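Local atomic coordinates of hemolysin-like protein containing CBS domains (Oenococcus oeni, PDB entry 3OCO), a protein that is of unknown function but belongs to a family of membrane proteins, this part being its pair of CBS domains; the whole protein may bind flavin adenine dinucleotide. Residues 27-32 and 63-68; 33-38 and 45-50; 51-56 and 133-138; 69-74 and 86-91; 94-99 and 108-113. All coordinates share one frame; numbering follows the deposited sequence.

In the fold
Followed from the N terminus, the chain closes its contacts in a partly interlocked order. Interaction 1 joins residues 27-32, whose strand pairs with 128-132, to the hairpin turn at 63-68, and interaction 2, between strand 35-36 and helix 41-51, falls entirely within that loop. Interaction 3 opens at 51-56, before interaction 1 has closed, and ends only at 133-138; the two therefore cross. Its long loop holds interactions 4 and 5 in series: 4 packs strand 66-72 against the loop 86-91, and 5 packs strand 96-99 against helix 104-113. Interactions 2 and 5 each belong to one beta-alpha-beta unit, in different CBS domains, whereas 1 brings two sheets together and 3 joins the two CBS repeats.

Interaction 1 (27-32 and 63-68)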
# COMPACT_ATOMS: atom_id res chain seq x y z
N VAL A 27 -3.65 14.56 1.02
CA VAL A 27 -3.83 14.77 -0.39
C VAL A 27 -5.02 15.72 -0.46
O VAL A 27 -6.10 15.40 0.03
CB VAL A 27 -4.11 13.42 -1.10
CG1 VAL A 27 -4.69 13.62 -2.51
CG2 VAL A 27 -2.83 12.59 -1.15
N ASP A 28 -4.81 16.90 -1.02
CA ASP A 28 -5.83 17.94 -0.93
C ASP A 28 -7.03 17.66 -1.83
O ASP A 28 -6.92 16.92 -2.82
CB ASP A 28 -5.24 19.30 -1.23
CG ASP A 28 -5.16 19.59 -2.70
OD1 ASP A 28 -4.17 19.17 -3.33
OD2 ASP A 28 -6.08 20.26 -3.22
N ARG A 29 -8.17 18.25 -1.48
CA ARG A 29 -9.44 17.94 -2.15
C ARG A 29 -9.31 18.03 -3.66
O ARG A 29 -9.92 17.24 -4.37
CB ARG A 29 -10.57 18.88 -1.68
CG ARG A 29 -11.93 18.58 -2.29
CD ARG A 29 -12.94 19.70 -2.04
NE ARG A 29 -12.43 20.98 -2.50
CZ ARG A 29 -11.81 21.85 -1.70
NH1 ARG A 29 -11.66 21.56 -0.42
NH2 ARG A 29 -11.35 22.99 -2.19
N THR A 30 -8.52 18.97 -4.15
CA THR A 30 -8.43 19.21 -5.59
C THR A 30 -7.64 18.13 -6.32
O THR A 30 -7.77 17.97 -7.54
CB THR A 30 -7.85 20.60 -5.92
OG1 THR A 30 -8.20 20.94 -7.27
CG2 THR A 30 -6.34 20.60 -5.80
N SER A 31 -6.84 17.36 -5.58
CA SER A 31 -6.05 16.28 -6.17
C SER A 31 -6.67 14.89 -6.03
O SER A 31 -6.14 13.93 -6.58
CB SER A 31 -4.64 16.27 -5.57
OG SER A 31 -3.97 17.49 -5.87
N MSE A 32 -7.79 14.78 -5.29
CA MSE A 32 -8.44 13.49 -5.05
C MSE A 32 -9.13 12.92 -6.28
O MSE A 32 -9.71 13.66 -7.06
CB MSE A 32 -9.53 13.60 -3.99
CG MSE A 32 -9.15 13.94 -2.58
SE MSE A 32 -10.77 13.71 -1.46
CE MSE A 32 -12.09 14.72 -2.49
N ASP A 63 -20.87 14.37 -4.83
CA ASP A 63 -20.34 15.56 -4.18
C ASP A 63 -19.04 15.23 -3.45
O ASP A 63 -19.05 14.44 -2.51
CB ASP A 63 -21.38 16.08 -3.17
CG ASP A 63 -21.13 17.51 -2.74
OD1 ASP A 63 -20.06 18.07 -3.05
OD2 ASP A 63 -22.03 18.09 -2.09
N LYS A 64 -17.93 15.82 -3.87
CA LYS A 64 -16.67 15.58 -3.14
C LYS A 64 -16.78 15.88 -1.66
O LYS A 64 -16.09 15.26 -0.85
CB LYS A 64 -15.49 16.37 -3.72
CG LYS A 64 -14.91 15.83 -5.01
CD LYS A 64 -14.22 16.95 -5.78
CE LYS A 64 -12.70 16.81 -5.76
NZ LYS A 64 -12.26 15.80 -6.73
N ASP A 65 -17.67 16.81 -1.29
CA ASP A 65 -17.80 17.22 0.11
C ASP A 65 -18.67 16.25 0.92
O ASP A 65 -18.86 16.43 2.13
CB ASP A 65 -18.32 18.66 0.22
CG ASP A 65 -17.34 19.68 -0.33
OD1 ASP A 65 -16.18 19.68 0.13
OD2 ASP A 65 -17.70 20.47 -1.23
N LYS A 66 -19.16 15.21 0.26
CA LYS A 66 -19.92 14.15 0.91
C LYS A 66 -19.27 12.74 0.77
O LYS A 66 -19.88 11.82 0.17
CB LYS A 66 -21.34 14.11 0.33
CG LYS A 66 -22.20 15.34 0.67
CD LYS A 66 -23.56 15.25 -0.02
CE LYS A 66 -24.42 16.49 0.18
NZ LYS A 66 -25.59 16.51 -0.77
N ILE A 67 -18.07 12.57 1.30
CA ILE A 67 -17.41 11.25 1.31
C ILE A 67 -18.03 10.33 2.36
O ILE A 67 -17.94 10.61 3.55
CB ILE A 67 -15.89 11.33 1.62
CG1 ILE A 67 -15.15 12.25 0.64
CG2 ILE A 67 -15.28 9.94 1.63
CD1 ILE A 67 -15.65 12.12 -0.75
N ILE A 68 -18.63 9.23 1.93
CA ILE A 68 -19.27 8.32 2.88
C ILE A 68 -18.44 7.06 3.22
O ILE A 68 -18.78 6.31 4.15
CB ILE A 68 -20.66 7.91 2.37
CG1 ILE A 68 -20.64 7.82 0.85
CG2 ILE A 68 -21.71 8.94 2.77
CD1 ILE A 68 -21.83 7.09 0.26
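R29 opens the contact with both its backbone and its side chain. Its carbonyl O lies 3.1 Å from CE of K64, and its CG sits 4.0 Å from the same CE, as the two long side chains run obliquely past each other. With CG anti to the backbone N (chi1 -177°), the arginine reaches across, bringing its CD to 3.9 Å from OD1 of D65. The polar ends are anchored elsewhere, however: R29 NH1 donates to the carbonyl of T128, and D65 OD1 accepts from the backbone N of T128, so one residue of strand 128-132 serves both sides. T30 and S31 turn away from the hairpin, and the OG of S31 bonds back to OD1 of D28 at 3.1 Å. The path then reaches selenomethionine M32, which meets K64 tip to tip. Its CE rests 3.9 Å from K64 CG, and its carbonyl O receives a weak hydrogen bond of 3.3 Å from K64 NZ. The lysine thus offers methylenes to the selenomethionine and its ammonium to the backbone. K64 is presented by a type I turn from D63 to K66, reinforced by an Asx turn at D63. Strand 27-28 pairs with 128-132, while the turn belongs to the hairpin of strands 55-60 and 66-72; such a meeting of two sheets is characteristic of a tandem CBS pair.

Interaction 2 (33-38 and 45-50)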
# COMPACT_ATOMS: atom_id res chain seq x y z
N SER A 33 -9.12 11.59 -6.40
CA SER A 33 -9.99 10.88 -7.34
C SER A 33 -11.01 10.08 -6.56
O SER A 33 -10.66 9.26 -5.71
CB SER A 33 -9.19 9.92 -8.23
OG SER A 33 -8.25 10.61 -9.04
N VAL A 34 -12.29 10.32 -6.85
CA VAL A 34 -13.36 9.64 -6.14
C VAL A 34 -14.23 8.79 -7.07
O VAL A 34 -14.19 8.94 -8.29
CB VAL A 34 -14.24 10.65 -5.38
CG1 VAL A 34 -13.37 11.54 -4.50
CG2 VAL A 34 -15.04 11.50 -6.36
N VAL A 35 -14.98 7.87 -6.47
CA VAL A 35 -16.08 7.22 -7.17
C VAL A 35 -17.38 7.46 -6.40
O VAL A 35 -17.36 7.72 -5.20
CB VAL A 35 -15.86 5.70 -7.30
CG1 VAL A 35 -14.68 5.43 -8.20
CG2 VAL A 35 -15.65 5.10 -5.93
N ASP A 36 -18.51 7.34 -7.08
CA ASP A 36 -19.80 7.64 -6.49
C ASP A 36 -20.53 6.37 -6.01
O ASP A 36 -20.41 5.32 -6.63
CB ASP A 36 -20.68 8.41 -7.49
CG ASP A 36 -21.99 8.88 -6.88
OD1 ASP A 36 -21.93 9.66 -5.90
OD2 ASP A 36 -23.07 8.47 -7.37
N VAL A 37 -21.29 6.50 -4.93
CA VAL A 37 -22.00 5.36 -4.35
C VAL A 37 -22.94 4.67 -5.36
O VAL A 37 -23.30 3.50 -5.20
CB VAL A 37 -22.80 5.77 -3.10
CG1 VAL A 37 -23.89 6.80 -3.46
CG2 VAL A 37 -23.40 4.56 -2.43
N ASP A 38 -23.32 5.39 -6.41
CA ASP A 38 -24.23 4.85 -7.41
C ASP A 38 -23.56 4.47 -8.73
O ASP A 38 -24.23 4.12 -9.70
CB ASP A 38 -25.35 5.84 -7.69
CG ASP A 38 -26.53 5.67 -6.76
OD1 ASP A 38 -26.44 4.86 -5.80
OD2 ASP A 38 -27.55 6.34 -6.98
N LEU A 45 -13.73 -0.28 -11.79
CA LEU A 45 -12.65 -1.06 -12.38
C LEU A 45 -11.88 -0.26 -13.41
O LEU A 45 -10.66 -0.19 -13.36
CB LEU A 45 -13.17 -2.34 -13.05
CG LEU A 45 -12.04 -3.13 -13.75
CD1 LEU A 45 -10.98 -3.53 -12.73
CD2 LEU A 45 -12.53 -4.37 -14.52
N LEU A 46 -12.59 0.34 -14.37
CA LEU A 46 -11.95 1.16 -15.39
C LEU A 46 -11.22 2.36 -14.80
O LEU A 46 -10.20 2.81 -15.35
CB LEU A 46 -12.96 1.64 -16.42
CG LEU A 46 -13.64 0.53 -17.21
CD1 LEU A 46 -14.72 1.12 -18.11
CD2 LEU A 46 -12.61 -0.32 -18.00
N LEU A 47 -11.74 2.90 -13.71
CA LEU A 47 -11.06 4.02 -13.07
C LEU A 47 -9.71 3.55 -12.48
O LEU A 47 -8.67 4.19 -12.68
CB LEU A 47 -11.94 4.69 -12.01
CG LEU A 47 -11.29 5.97 -11.45
CD1 LEU A 47 -11.31 7.08 -12.51
CD2 LEU A 47 -11.97 6.45 -10.18
N TYR A 48 -9.74 2.45 -11.75
CA TYR A 48 -8.54 1.90 -11.13
C TYR A 48 -7.46 1.67 -12.21
O TYR A 48 -6.33 2.11 -12.06
CB TYR A 48 -8.88 0.60 -10.38
CG TYR A 48 -7.68 -0.26 -10.05
CD1 TYR A 48 -6.66 0.22 -9.23
CD2 TYR A 48 -7.56 -1.55 -10.56
CE1 TYR A 48 -5.56 -0.57 -8.93
CE2 TYR A 48 -6.46 -2.33 -10.27
CZ TYR A 48 -5.46 -1.83 -9.45
OH TYR A 48 -4.36 -2.61 -9.17
N LEU A 49 -7.85 1.05 -13.31
CA LEU A 49 -6.92 0.68 -14.38
C LEU A 49 -6.28 1.90 -15.00
O LEU A 49 -5.17 1.83 -15.54
CB LEU A 49 -7.64 -0.15 -15.45
CG LEU A 49 -7.91 -1.58 -15.00
CD1 LEU A 49 -8.73 -2.34 -15.99
CD2 LEU A 49 -6.58 -2.28 -14.78
N GLU A 50 -6.97 3.02 -14.91
CA GLU A 50 -6.49 4.28 -15.46
C GLU A 50 -5.62 5.07 -14.47
O GLU A 50 -4.67 5.75 -14.88
CB GLU A 50 -7.69 5.12 -15.90
CG GLU A 50 -7.32 6.48 -16.48
CD GLU A 50 -6.57 6.39 -17.80
OE1 GLU A 50 -6.38 5.27 -18.33
OE2 GLU A 50 -6.16 7.46 -18.32
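L47 and V35 carry this contact, the leucine giving up most of the surface. With its CG anti to the backbone N (chi1 -173°), L47 sends one branch from helix 41-51 onto strand 35-36, so that CD2 meets CG1 of V35 at 3.5 Å, a close methyl-to-methyl approach between side chains lying aslant. The same CD2 also touches the backbone, 3.8 Å from the carbonyl O of V34, whose own side chain points away from the helix. S33 is shielded in part by the leucine without touching it, and its OG is hydrogen-bonded to E51 at the end of the helix. F56, touching L47, and V58, touching V35, continue the apolar layer. The contact therefore fastens helix to first strand in the beta-alpha-beta unit 35-36, 41-51, 55-60, while L49 on the same helix bonds through its carbonyl to Y74 of the second subunit. Chemically, the pairing of strand and helix rests on dispersion forces and the exclusion of water, with CD2 of L47 making both of the close touches.

Interaction 3 (51-56 and 133-138); sequences EQYSRF and TDKDVY
Y53 and K135 keep their CA atoms 10.3 Å apart, and R55 and T133 theirs 9.1 Å, so the backbones never meet and long side chains must bridge them. One segment leaves helix 41-51 through Q52, whose phi is positive, and enters strand 55-60; the other starts helix 134-142, with T133 at the N-cap position. K135 reaches across with its NZ beside the edge of the Y53 ring and 4.0 Å from the N of S54. A water joins the gap, accepting from K135 NZ at 3.0 Å and donating to the carbonyl O of R55 at 3.0 Å. Next to it, the extended R55 brings NH1 to 4.0 Å from OD1 of D134 and equally far from OD2, a long salt bridge with OD1 in plane at the guanidinium edge although the two groups are turned 52° apart. D136 OD2 takes the N-H of T133 at 3.0 Å with its anti lone pair. T133 and D136 fit the S/T-x-x-D signature of nucleotide-binding CBS domains, though no such role is established here. The two domains are thus linked by stretched, partly water-mediated polar contacts, in which D134 probably offsets part of R55's charge while the water holds the ammonium of K135.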
# COMPACT_ATOMS: atom_id res chain seq x y z
N GLU A 51 -5.94 4.98 -13.18
CA GLU A 51 -5.27 5.84 -12.19
C GLU A 51 -4.47 5.09 -11.11
O GLU A 51 -3.73 5.72 -10.34
CB GLU A 51 -6.31 6.74 -11.52
CG GLU A 51 -7.27 7.39 -12.51
CD GLU A 51 -7.90 8.64 -11.96
OE1 GLU A 51 -8.72 8.53 -11.02
OE2 GLU A 51 -7.59 9.75 -12.47
N GLN A 52 -4.63 3.77 -11.03
CA GLN A 52 -3.82 2.91 -10.15
C GLN A 52 -4.04 3.01 -8.64
O GLN A 52 -3.70 2.07 -7.92
CB GLN A 52 -2.32 3.13 -10.36
CG GLN A 52 -1.79 3.03 -11.75
CD GLN A 52 -0.29 3.23 -11.75
OE1 GLN A 52 0.44 2.50 -11.08
NE2 GLN A 52 0.17 4.26 -12.45
N TYR A 53 -4.56 4.13 -8.13
CA TYR A 53 -4.73 4.24 -6.68
C TYR A 53 -5.42 2.98 -6.17
O TYR A 53 -6.26 2.42 -6.85
CB TYR A 53 -5.54 5.48 -6.28
CG TYR A 53 -5.02 6.78 -6.86
CD1 TYR A 53 -3.93 7.41 -6.32
CD2 TYR A 53 -5.64 7.37 -7.96
CE1 TYR A 53 -3.45 8.59 -6.85
CE2 TYR A 53 -5.17 8.56 -8.50
CZ TYR A 53 -4.07 9.16 -7.94
OH TYR A 53 -3.59 10.35 -8.47
N SER A 54 -5.05 2.52 -5.00
CA SER A 54 -5.66 1.28 -4.53
C SER A 54 -6.93 1.53 -3.72
O SER A 54 -7.73 0.62 -3.50
CB SER A 54 -4.66 0.47 -3.71
OG SER A 54 -4.24 1.20 -2.58
N ARG A 55 -7.11 2.76 -3.27
CA ARG A 55 -8.31 3.13 -2.52
C ARG A 55 -8.93 4.42 -3.02
O ARG A 55 -8.25 5.44 -3.14
CB ARG A 55 -7.99 3.28 -1.04
CG ARG A 55 -7.41 2.03 -0.44
CD ARG A 55 -7.26 2.20 1.03
NE ARG A 55 -6.74 0.98 1.63
CZ ARG A 55 -5.49 0.85 2.04
NH1 ARG A 55 -4.64 1.86 1.90
NH2 ARG A 55 -5.10 -0.30 2.60
N PHE A 56 -10.23 4.36 -3.31
CA PHE A 56 -10.97 5.52 -3.79
C PHE A 56 -12.05 5.91 -2.80
O PHE A 56 -12.94 5.12 -2.50
CB PHE A 56 -11.65 5.22 -5.12
CG PHE A 56 -10.71 5.13 -6.28
CD1 PHE A 56 -10.32 6.27 -6.96
CD2 PHE A 56 -10.21 3.90 -6.69
CE1 PHE A 56 -9.45 6.19 -8.04
CE2 PHE A 56 -9.34 3.82 -7.77
CZ PHE A 56 -8.96 4.97 -8.45
N THR A 133 -3.86 8.50 3.93
CA THR A 133 -3.61 7.08 4.13
C THR A 133 -2.12 6.81 4.38
O THR A 133 -1.28 7.70 4.21
CB THR A 133 -4.06 6.27 2.93
OG1 THR A 133 -3.24 6.60 1.80
CG2 THR A 133 -5.53 6.57 2.62
N ASP A 134 -1.80 5.59 4.78
CA ASP A 134 -0.42 5.21 4.99
C ASP A 134 0.54 5.76 3.92
O ASP A 134 1.58 6.30 4.24
CB ASP A 134 -0.29 3.68 5.14
CG ASP A 134 -0.99 2.90 4.02
OD1 ASP A 134 -1.10 3.42 2.88
OD2 ASP A 134 -1.44 1.76 4.27
N LYS A 135 0.20 5.63 2.64
CA LYS A 135 1.10 6.12 1.60
C LYS A 135 1.52 7.58 1.83
O LYS A 135 2.65 7.94 1.52
CB LYS A 135 0.51 5.90 0.19
CG LYS A 135 -0.57 6.89 -0.24
CD LYS A 135 -1.11 6.56 -1.65
CE LYS A 135 -1.85 5.21 -1.69
NZ LYS A 135 -2.46 4.90 -3.03
N ASP A 136 0.63 8.40 2.38
CA ASP A 136 0.96 9.79 2.69
C ASP A 136 1.90 9.97 3.89
O ASP A 136 2.71 10.89 3.93
CB ASP A 136 -0.31 10.61 2.88
CG ASP A 136 -1.24 10.50 1.70
OD1 ASP A 136 -0.80 10.85 0.58
OD2 ASP A 136 -2.38 10.02 1.88
N VAL A 137 1.76 9.09 4.88
CA VAL A 137 2.66 9.05 6.02
C VAL A 137 4.09 8.63 5.59
O VAL A 137 5.08 9.23 6.02
CB VAL A 137 2.15 8.07 7.10
CG1 VAL A 137 3.31 7.38 7.83
CG2 VAL A 137 1.22 8.77 8.08
N TYR A 138 4.18 7.60 4.75
CA TYR A 138 5.47 7.10 4.29
C TYR A 138 6.24 8.11 3.45
O TYR A 138 7.44 7.99 3.28
CB TYR A 138 5.29 5.80 3.50
CG TYR A 138 6.56 4.99 3.33
CD1 TYR A 138 7.01 4.15 4.35
CD2 TYR A 138 7.31 5.06 2.16
CE1 TYR A 138 8.17 3.40 4.20
CE2 TYR A 138 8.48 4.32 2.01
CZ TYR A 138 8.91 3.49 3.04
OH TYR A 138 10.06 2.75 2.90
O HOH W 1 -5.26 5.77 -2.68

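Interaction 4 (69-74 and 86-91)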
# COMPACT_ATOMS: atom_id res chain seq x y z
N GLY A 69 -17.36 6.83 2.48
CA GLY A 69 -16.50 5.68 2.71
C GLY A 69 -15.43 5.52 1.64
O GLY A 69 -15.15 6.48 0.91
N TYR A 70 -14.83 4.33 1.52
CA TYR A 70 -13.89 4.09 0.42
C TYR A 70 -14.14 2.79 -0.27
O TYR A 70 -14.74 1.87 0.32
CB TYR A 70 -12.44 4.17 0.89
CG TYR A 70 -11.92 2.92 1.57
CD1 TYR A 70 -11.11 2.00 0.89
CD2 TYR A 70 -12.22 2.67 2.90
CE1 TYR A 70 -10.63 0.85 1.53
CE2 TYR A 70 -11.75 1.54 3.54
CZ TYR A 70 -10.96 0.63 2.86
OH TYR A 70 -10.51 -0.49 3.53
N ALA A 71 -13.70 2.72 -1.53
CA ALA A 71 -13.68 1.45 -2.29
C ALA A 71 -12.24 0.94 -2.54
O ALA A 71 -11.36 1.68 -2.98
CB ALA A 71 -14.42 1.60 -3.60
N TYR A 72 -12.05 -0.34 -2.26
CA TYR A 72 -10.74 -0.99 -2.28
C TYR A 72 -10.50 -1.71 -3.62
O TYR A 72 -11.34 -2.48 -4.07
CB TYR A 72 -10.71 -1.96 -1.09
CG TYR A 72 -9.42 -2.74 -0.83
CD1 TYR A 72 -8.17 -2.25 -1.18
CD2 TYR A 72 -9.48 -3.97 -0.18
CE1 TYR A 72 -7.00 -2.99 -0.91
CE2 TYR A 72 -8.35 -4.70 0.10
CZ TYR A 72 -7.11 -4.21 -0.27
OH TYR A 72 -5.99 -4.98 0.02
N ASN A 73 -9.37 -1.42 -4.28
CA ASN A 73 -9.08 -2.05 -5.59
C ASN A 73 -9.32 -3.56 -5.64
O ASN A 73 -10.01 -4.06 -6.53
CB ASN A 73 -7.70 -1.66 -6.16
CG ASN A 73 -6.50 -2.07 -5.25
OD1 ASN A 73 -6.65 -2.70 -4.20
ND2 ASN A 73 -5.31 -1.70 -5.68
N TYR A 74 -8.78 -4.28 -4.65
CA TYR A 74 -9.05 -5.72 -4.50
C TYR A 74 -10.53 -6.07 -4.61
O TYR A 74 -10.91 -7.03 -5.30
CB TYR A 74 -8.53 -6.23 -3.16
CG TYR A 74 -8.82 -7.70 -2.89
CD1 TYR A 74 -8.10 -8.70 -3.52
CD2 TYR A 74 -9.78 -8.07 -1.96
CE1 TYR A 74 -8.35 -10.04 -3.25
CE2 TYR A 74 -10.04 -9.40 -1.69
CZ TYR A 74 -9.32 -10.38 -2.33
OH TYR A 74 -9.58 -11.71 -2.04
N ALA A 86 -23.19 -4.39 -10.20
CA ALA A 86 -23.46 -4.02 -8.82
C ALA A 86 -22.88 -2.64 -8.53
O ALA A 86 -21.91 -2.23 -9.17
CB ALA A 86 -22.89 -5.06 -7.87
N LYS A 87 -23.48 -1.94 -7.58
CA LYS A 87 -23.15 -0.55 -7.28
C LYS A 87 -22.04 -0.51 -6.26
O LYS A 87 -21.93 -1.41 -5.43
CB LYS A 87 -24.36 0.18 -6.67
CG LYS A 87 -25.59 0.30 -7.56
CD LYS A 87 -25.30 1.21 -8.74
CE LYS A 87 -26.57 1.57 -9.44
NZ LYS A 87 -27.57 2.00 -8.41
N ILE A 88 -21.25 0.56 -6.27
CA ILE A 88 -20.14 0.69 -5.34
C ILE A 88 -20.59 0.43 -3.91
O ILE A 88 -19.86 -0.16 -3.12
CB ILE A 88 -19.47 2.06 -5.45
CG1 ILE A 88 -19.03 2.32 -6.88
CG2 ILE A 88 -18.24 2.12 -4.57
CD1 ILE A 88 -17.88 1.46 -7.31
N SER A 89 -21.80 0.87 -3.58
CA SER A 89 -22.33 0.71 -2.22
C SER A 89 -22.27 -0.73 -1.74
O SER A 89 -22.23 -1.00 -0.54
CB SER A 89 -23.78 1.20 -2.15
OG SER A 89 -24.58 0.56 -3.14
N THR A 90 -22.31 -1.68 -2.66
CA THR A 90 -22.27 -3.07 -2.24
C THR A 90 -20.87 -3.48 -1.73
O THR A 90 -20.77 -4.39 -0.92
CB THR A 90 -22.82 -4.02 -3.32
OG1 THR A 90 -21.92 -4.06 -4.44
CG2 THR A 90 -24.23 -3.54 -3.76
N ILE A 91 -19.81 -2.79 -2.17
CA ILE A 91 -18.46 -3.06 -1.65
C ILE A 91 -17.86 -2.01 -0.68
O ILE A 91 -16.94 -2.30 0.07
CB ILE A 91 -17.44 -3.32 -2.80
CG1 ILE A 91 -17.26 -2.07 -3.68
CG2 ILE A 91 -17.84 -4.53 -3.64
CD1 ILE A 91 -16.16 -2.24 -4.70
O HOH W 2 -14.17 -1.75 -1.04
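The CB of A71 is where two isoleucines converge, and the packed side of the contact is little more than this one methyl group. This CB stands 4.0 Å from CG2 of I88 and 4.4 Å from CD1 of I91. I88 keeps CG1 beside its backbone N (chi1 -56°), which leaves CG2 anti to that N and facing the alanine. The I91 chain is extended at its end (chi2 173°), which carries the terminal methyl to the alanine. All of this is apolar and mostly buried. The other side is looser and wetter: the backbones of Y72 and I91 do not bond directly but share a water, which accepts from Y72 N at 2.8 Å and donates to I91 O at 3.0 Å. Within the loop, K87 O is gripped twice by T90, from OG1 and from N, each at 2.8 Å, the hydroxyl lying in the carbonyl plane; this holds the short turn that presents both isoleucines. Strand 66-72 pairs through A71 with F56 of strand 55-60. I88 extends over V58 and A44, while I91 touches I41 and I76, so this loop, between helix 73-83 and strand 96-99, closes over strand 55-60 and helices 41-51 and 73-83.

Interaction 5 (94-99 and 108-113)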
# COMPACT_ATOMS: atom_id res chain seq x y z
N ASP A 94 -15.90 1.52 5.58
CA ASP A 94 -15.91 2.73 6.43
C ASP A 94 -14.65 3.58 6.40
O ASP A 94 -13.56 3.10 6.14
CB ASP A 94 -16.15 2.36 7.89
CG ASP A 94 -17.50 1.75 8.12
OD1 ASP A 94 -18.35 1.84 7.21
OD2 ASP A 94 -17.72 1.20 9.22
N ILE A 95 -14.82 4.86 6.71
CA ILE A 95 -13.67 5.72 6.94
C ILE A 95 -13.78 6.35 8.29
O ILE A 95 -14.75 6.12 9.01
CB ILE A 95 -13.52 6.79 5.86
CG1 ILE A 95 -14.86 7.50 5.61
CG2 ILE A 95 -13.03 6.14 4.58
CD1 ILE A 95 -15.07 8.78 6.42
N VAL A 96 -12.76 7.12 8.66
CA VAL A 96 -12.86 7.97 9.83
C VAL A 96 -12.59 9.42 9.39
O VAL A 96 -11.79 9.68 8.49
CB VAL A 96 -11.92 7.50 10.96
CG1 VAL A 96 -10.46 7.74 10.58
CG2 VAL A 96 -12.26 8.21 12.26
N SER A 97 -13.29 10.37 10.00
CA SER A 97 -13.06 11.76 9.66
C SER A 97 -12.32 12.45 10.79
O SER A 97 -12.49 12.10 11.97
CB SER A 97 -14.38 12.47 9.33
OG SER A 97 -15.27 12.45 10.43
N VAL A 98 -11.48 13.41 10.44
CA VAL A 98 -10.67 14.12 11.42
C VAL A 98 -10.57 15.57 10.99
O VAL A 98 -10.60 15.85 9.78
CB VAL A 98 -9.24 13.51 11.51
CG1 VAL A 98 -9.29 11.98 11.62
CG2 VAL A 98 -8.39 13.90 10.31
N PRO A 99 -10.42 16.50 11.96
CA PRO A 99 -10.30 17.94 11.68
C PRO A 99 -8.93 18.30 11.11
O PRO A 99 -7.96 17.59 11.38
CB PRO A 99 -10.47 18.60 13.06
CG PRO A 99 -10.61 17.47 14.07
CD PRO A 99 -10.19 16.20 13.39
N MSE A 108 -3.39 8.96 12.97
CA MSE A 108 -2.96 7.57 12.81
C MSE A 108 -3.69 6.67 13.81
O MSE A 108 -4.19 5.60 13.46
CB MSE A 108 -1.44 7.42 12.98
CG MSE A 108 -0.57 8.02 11.87
SE MSE A 108 1.31 8.23 12.48
CE MSE A 108 2.00 6.40 12.22
N GLU A 109 -3.76 7.12 15.06
CA GLU A 109 -4.42 6.36 16.11
C GLU A 109 -5.93 6.34 15.96
O GLU A 109 -6.60 5.40 16.40
CB GLU A 109 -4.04 6.89 17.50
CG GLU A 109 -4.49 5.98 18.65
CD GLU A 109 -4.05 4.52 18.46
OE1 GLU A 109 -4.89 3.61 18.64
OE2 GLU A 109 -2.86 4.30 18.13
N GLU A 110 -6.48 7.37 15.34
CA GLU A 110 -7.90 7.38 15.05
C GLU A 110 -8.18 6.31 14.00
O GLU A 110 -9.08 5.49 14.16
CB GLU A 110 -8.33 8.76 14.56
CG GLU A 110 -9.67 9.22 15.11
CD GLU A 110 -9.68 9.28 16.62
OE1 GLU A 110 -10.73 9.01 17.23
OE2 GLU A 110 -8.62 9.59 17.19
N MSE A 111 -7.40 6.31 12.92
CA MSE A 111 -7.47 5.27 11.90
C MSE A 111 -7.31 3.87 12.49
O MSE A 111 -7.84 2.91 11.96
CB MSE A 111 -6.39 5.47 10.85
CG MSE A 111 -6.61 6.70 10.00
SE MSE A 111 -4.99 7.22 9.09
CE MSE A 111 -5.03 6.02 7.56
N SER A 112 -6.57 3.76 13.58
CA SER A 112 -6.35 2.44 14.15
C SER A 112 -7.51 2.03 15.06
O SER A 112 -7.95 0.88 15.03
CB SER A 112 -5.02 2.39 14.90
OG SER A 112 -4.88 1.14 15.55
N ALA A 113 -8.00 2.96 15.86
CA ALA A 113 -9.05 2.64 16.80
C ALA A 113 -10.32 2.26 16.04
O ALA A 113 -11.07 1.38 16.47
CB ALA A 113 -9.31 3.81 17.76
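V96 stands with CG1 in the crowded position between its backbone N and carbonyl carbon (chi1 70°), which leaves CG2 anti to the N, an orientation that spreads its two methyls toward two successive residues of the helix. CG1 goes to M111, a selenomethionine, lying 4.0 Å from its CG and 4.1 Å from its CA; CG2 goes to E110, 4.0 Å from its CG. The glutamate makes this possible by bending at chi2, 59°, so that its methylene faces the valine while the carboxylate lies farther off. Both helix side chains meet V96 at roughly a right angle. Two residues on along the strand, V98 adds a looser touch, its CG1 standing 4.5 Å from E110 CB, whereas S97 between them points away. Strand 96-99 and helix 108-113 run nearly antiparallel, their axes 157° apart and 8.8 Å distant at closest approach, as expected of the first strand and the helix of a beta-alpha-beta unit whose second strand is 119-122. V96 pairs with that strand through the backbone of I120, and M111 leans on A119; the end of M111 goes on to touch T133, where the last helix begins. In chemical terms, these two segments meet through apolar surface, with no polar bond between them, and some of that surface is borrowed from the aliphatic part of a charged residue.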